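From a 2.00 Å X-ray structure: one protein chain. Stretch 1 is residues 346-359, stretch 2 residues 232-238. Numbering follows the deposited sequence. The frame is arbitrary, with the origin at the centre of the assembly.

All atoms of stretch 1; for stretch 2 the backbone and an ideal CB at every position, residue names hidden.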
# COMPACT_ATOMS: atom_id res chain seq x y z
N LYS A 346 -14.21 -5.98 -20.73
CA LYS A 346 -13.49 -7.16 -21.21
C LYS A 346 -12.67 -7.76 -20.05
O LYS A 346 -12.68 -8.97 -19.80
CB LYS A 346 -12.60 -6.78 -22.39
CG LYS A 346 -11.98 -7.95 -23.12
CD LYS A 346 -11.76 -7.61 -24.59
CE LYS A 346 -10.89 -6.38 -24.77
NZ LYS A 346 -11.09 -5.75 -26.11
N TYR A 347 -11.98 -6.88 -19.33
CA TYR A 347 -11.23 -7.29 -18.15
C TYR A 347 -12.15 -7.85 -17.06
O TYR A 347 -11.85 -8.87 -16.44
CB TYR A 347 -10.42 -6.11 -17.60
CG TYR A 347 -9.76 -6.40 -16.26
CD1 TYR A 347 -8.59 -7.16 -16.18
CD2 TYR A 347 -10.30 -5.90 -15.09
CE1 TYR A 347 -7.99 -7.41 -14.95
CE2 TYR A 347 -9.71 -6.16 -13.86
CZ TYR A 347 -8.55 -6.91 -13.80
OH TYR A 347 -7.97 -7.17 -12.57
N ALA A 348 -13.27 -7.17 -16.81
CA ALA A 348 -14.25 -7.63 -15.82
C ALA A 348 -14.77 -9.04 -16.12
O ALA A 348 -14.89 -9.88 -15.23
CB ALA A 348 -15.41 -6.67 -15.73
N GLU A 349 -15.09 -9.29 -17.38
CA GLU A 349 -15.60 -10.58 -17.82
C GLU A 349 -14.54 -11.68 -17.65
O GLU A 349 -14.83 -12.79 -17.17
CB GLU A 349 -16.07 -10.46 -19.28
CG GLU A 349 -16.80 -11.69 -19.82
CD GLU A 349 -17.92 -12.15 -18.91
OE1 GLU A 349 -18.88 -11.38 -18.69
OE2 GLU A 349 -17.85 -13.30 -18.41
N ASP A 350 -13.30 -11.39 -18.01
CA ASP A 350 -12.24 -12.37 -17.82
C ASP A 350 -11.99 -12.65 -16.34
O ASP A 350 -11.79 -13.80 -15.94
CB ASP A 350 -10.96 -11.91 -18.50
CG ASP A 350 -11.07 -11.98 -20.02
OD1 ASP A 350 -11.91 -12.79 -20.49
OD2 ASP A 350 -10.33 -11.26 -20.71
N GLN A 351 -12.02 -11.60 -15.53
CA GLN A 351 -11.93 -11.81 -14.09
C GLN A 351 -13.14 -12.58 -13.56
O GLN A 351 -13.01 -13.40 -12.65
CB GLN A 351 -11.80 -10.47 -13.37
CG GLN A 351 -10.34 -9.92 -13.41
CD GLN A 351 -9.37 -10.74 -12.52
OE1 GLN A 351 -9.77 -11.70 -11.87
NE2 GLN A 351 -8.10 -10.35 -12.51
N LYS A 352 -14.32 -12.30 -14.11
CA LYS A 352 -15.53 -13.00 -13.66
C LYS A 352 -15.37 -14.51 -13.78
O LYS A 352 -15.62 -15.26 -12.84
CB LYS A 352 -16.75 -12.56 -14.47
CG LYS A 352 -18.04 -13.23 -13.97
CD LYS A 352 -19.04 -13.48 -15.09
CE LYS A 352 -20.36 -14.04 -14.54
NZ LYS A 352 -21.43 -13.01 -14.38
N ALA A 353 -14.94 -14.96 -14.96
CA ALA A 353 -14.73 -16.38 -15.20
C ALA A 353 -13.72 -16.97 -14.21
O ALA A 353 -13.91 -18.06 -13.69
CB ALA A 353 -14.26 -16.60 -16.64
N SER A 354 -12.66 -16.22 -13.93
CA SER A 354 -11.63 -16.66 -12.98
C SER A 354 -12.14 -16.75 -11.54
O SER A 354 -11.91 -17.75 -10.82
CB SER A 354 -10.43 -15.70 -13.05
OG SER A 354 -9.56 -15.90 -11.96
N LEU A 355 -12.82 -15.69 -11.11
CA LEU A 355 -13.34 -15.57 -9.75
C LEU A 355 -14.46 -16.57 -9.46
O LEU A 355 -14.57 -17.09 -8.34
CB LEU A 355 -13.86 -14.15 -9.50
CG LEU A 355 -12.79 -13.06 -9.59
CD1 LEU A 355 -13.43 -11.70 -9.62
CD2 LEU A 355 -11.86 -13.17 -8.40
N MET A 356 -15.31 -16.80 -10.45
CA MET A 356 -16.40 -17.77 -10.25
C MET A 356 -15.82 -19.18 -10.15
O MET A 356 -16.19 -19.95 -9.27
CB MET A 356 -17.44 -17.68 -11.38
CG MET A 356 -18.26 -16.37 -11.33
SD MET A 356 -19.37 -16.18 -9.88
CE MET A 356 -20.79 -17.14 -10.41
N LYS A 357 -14.85 -19.50 -11.00
CA LYS A 357 -14.20 -20.80 -10.92
C LYS A 357 -13.50 -21.02 -9.55
O LYS A 357 -13.58 -22.10 -8.97
CB LYS A 357 -13.22 -20.94 -12.09
CG LYS A 357 -12.33 -22.15 -12.05
CD LYS A 357 -11.48 -22.25 -13.32
CE LYS A 357 -12.35 -22.32 -14.57
NZ LYS A 357 -12.77 -23.73 -14.85
N PHE A 358 -12.83 -19.99 -9.04
CA PHE A 358 -12.15 -20.11 -7.77
C PHE A 358 -13.15 -20.29 -6.65
O PHE A 358 -12.88 -20.96 -5.67
CB PHE A 358 -11.26 -18.90 -7.48
CG PHE A 358 -10.30 -19.11 -6.33
CD1 PHE A 358 -9.34 -20.11 -6.41
CD2 PHE A 358 -10.35 -18.31 -5.19
CE1 PHE A 358 -8.44 -20.31 -5.37
CE2 PHE A 358 -9.43 -18.51 -4.15
CZ PHE A 358 -8.48 -19.51 -4.25
N TRP A 359 -14.30 -19.62 -6.77
CA TRP A 359 -15.35 -19.73 -5.79
C TRP A 359 -15.83 -21.19 -5.69
O TRP A 359 -16.00 -21.70 -4.59
CB TRP A 359 -16.50 -18.80 -6.14
CG TRP A 359 -17.37 -18.37 -5.00
CD1 TRP A 359 -17.40 -18.88 -3.73
CD2 TRP A 359 -18.32 -17.32 -5.03
NE1 TRP A 359 -18.34 -18.21 -2.98
CE2 TRP A 359 -18.92 -17.24 -3.76
CE3 TRP A 359 -18.74 -16.42 -6.03
CZ2 TRP A 359 -19.91 -16.30 -3.45
CZ3 TRP A 359 -19.73 -15.50 -5.73
CH2 TRP A 359 -20.30 -15.44 -4.44
N UNK A 232 -12.88 -17.54 3.73
CA UNK A 232 -12.75 -16.37 2.89
C UNK A 232 -11.87 -16.67 1.68
O UNK A 232 -10.75 -17.16 1.84
CB UNK A 232 -12.18 -15.20 3.69
N UNK A 233 -12.34 -16.35 0.49
CA UNK A 233 -11.41 -16.25 -0.62
C UNK A 233 -11.06 -14.77 -0.75
O UNK A 233 -11.95 -13.91 -0.81
CB UNK A 233 -12.00 -16.82 -1.91
N UNK A 234 -9.77 -14.46 -0.76
CA UNK A 234 -9.35 -13.10 -1.05
C UNK A 234 -8.57 -13.07 -2.35
O UNK A 234 -7.48 -13.63 -2.47
CB UNK A 234 -8.51 -12.53 0.10
N UNK A 235 -9.16 -12.41 -3.33
CA UNK A 235 -8.54 -12.33 -4.64
C UNK A 235 -7.95 -10.94 -4.84
O UNK A 235 -8.67 -9.94 -4.92
CB UNK A 235 -9.55 -12.66 -5.74
N UNK A 236 -6.62 -10.88 -4.90
CA UNK A 236 -5.89 -9.64 -5.06
C UNK A 236 -5.61 -9.39 -6.55
O UNK A 236 -4.76 -10.06 -7.15
CB UNK A 236 -4.59 -9.68 -4.26
N UNK A 237 -6.34 -8.44 -7.14
CA UNK A 237 -6.25 -8.17 -8.59
C UNK A 237 -5.23 -7.06 -8.89
O UNK A 237 -5.47 -5.88 -8.60
CB UNK A 237 -7.62 -7.78 -9.14
N UNK A 238 -4.08 -7.44 -9.45
CA UNK A 238 -2.99 -6.50 -9.67
C UNK A 238 -2.74 -6.14 -11.12
O UNK A 238 -3.51 -6.51 -12.01
CB UNK A 238 -1.70 -7.07 -9.08

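Residues 232-237 form an extended strand that runs roughly antiparallel to helix 346-359, with an angle of 156° between their directions and a closest axial approach of 10.2 Å. In this extended conformation the CB atoms of 233, 235 and 237 point toward the helix, and the positions between them have little to do with it.

Position 232, with phi/psi of -125/129, has nothing of the helix within 5.5 Å of its ideal CB. Stretch 1 sets no limit here, and beta-branched or aromatic residues would suit the strand. The deposited residue is Tyr-232, whose ring makes no contact with the helix.

At position 233 the CB points toward the helix and lies 3.8 Å from Phe-358 CE2. With the aromatic ring already this close, a small apolar side chain fits readily; a longer one would have to turn aside from the ring. Ala-233 is found, and its CB makes an apolar contact with the Phe-358 ring.

Position 234 points away, so the helix does not select among side chains that favour a strand. It is Ile-234.

Position 235 again points toward the helix, and its ideal CB is 3.6 Å from Leu-355 CD2. Leu-355 and Phe-358 offer a largely apolar surface, which would suit a medium-sized aliphatic residue; a polar one would need partners elsewhere. The residue is Asn-235, with chi1 at -55° (m). Its CG lies 3.5 Å from Leu-355 CD2, while OD1 comes 3.4 Å from Phe-358 CD2, oblique to the ring. The amide makes no hydrogen bond to the helix; both OD1 and ND2 are satisfied elsewhere in the structure.

Position 236 is out of reach, and stretch 1 offers it neither charge nor pocket, so many residues are possible, polar ones included. It is Asp-236.

Position 237 points toward the helix, where two polar groups lie side by side: the ideal CB is 3.5 Å from Tyr-347 OH and 4.3 Å from Gln-351 NE2. A polar side chain could use them, but a branched aliphatic one could equally pack against these side chains. Leu-237 takes the second course, with the largest covered area in the strand segment. Its CB sits 3.5 Å from Tyr-347 OH and its CD2 3.6 Å from Gln-351 NE2.

Position 238 lies beyond the strand, at phi/psi -110/-170, with its ideal CB direction away from the helix; glycine or a small residue would do, among others. Gly-238 contributes its backbone: a water donates to Gly-238 O at 2.7 Å and accepts from Tyr-347 OH at 2.7 Å, bridging the two stretches.

Stretch 2 (232-238) YAINDLG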
# COMPACT_ATOMS: atom_id res chain seq x y z
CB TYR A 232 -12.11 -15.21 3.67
CG TYR A 232 -12.75 -14.86 4.98
CD1 TYR A 232 -13.90 -14.08 5.03
CD2 TYR A 232 -12.19 -15.28 6.19
CE1 TYR A 232 -14.49 -13.73 6.23
CE2 TYR A 232 -12.77 -14.94 7.40
CZ TYR A 232 -13.93 -14.16 7.42
OH TYR A 232 -14.52 -13.82 8.61
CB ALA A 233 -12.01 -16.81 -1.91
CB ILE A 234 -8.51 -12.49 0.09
CG1 ILE A 234 -9.28 -12.58 1.41
CG2 ILE A 234 -8.21 -11.03 -0.23
CD1 ILE A 234 -8.52 -12.07 2.63
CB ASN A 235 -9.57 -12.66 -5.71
CG ASN A 235 -10.21 -14.02 -5.48
OD1 ASN A 235 -9.71 -15.05 -5.93
ND2 ASN A 235 -11.34 -14.02 -4.76
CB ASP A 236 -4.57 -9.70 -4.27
CG ASP A 236 -3.88 -8.34 -4.13
OD1 ASP A 236 -2.91 -8.25 -3.36
OD2 ASP A 236 -4.31 -7.36 -4.78
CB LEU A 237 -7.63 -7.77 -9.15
CG LEU A 237 -8.76 -8.65 -8.63
CD1 LEU A 237 -10.09 -8.28 -9.27
CD2 LEU A 237 -8.41 -10.12 -8.90
O HOH W 1 -5.55 -8.24 -12.26
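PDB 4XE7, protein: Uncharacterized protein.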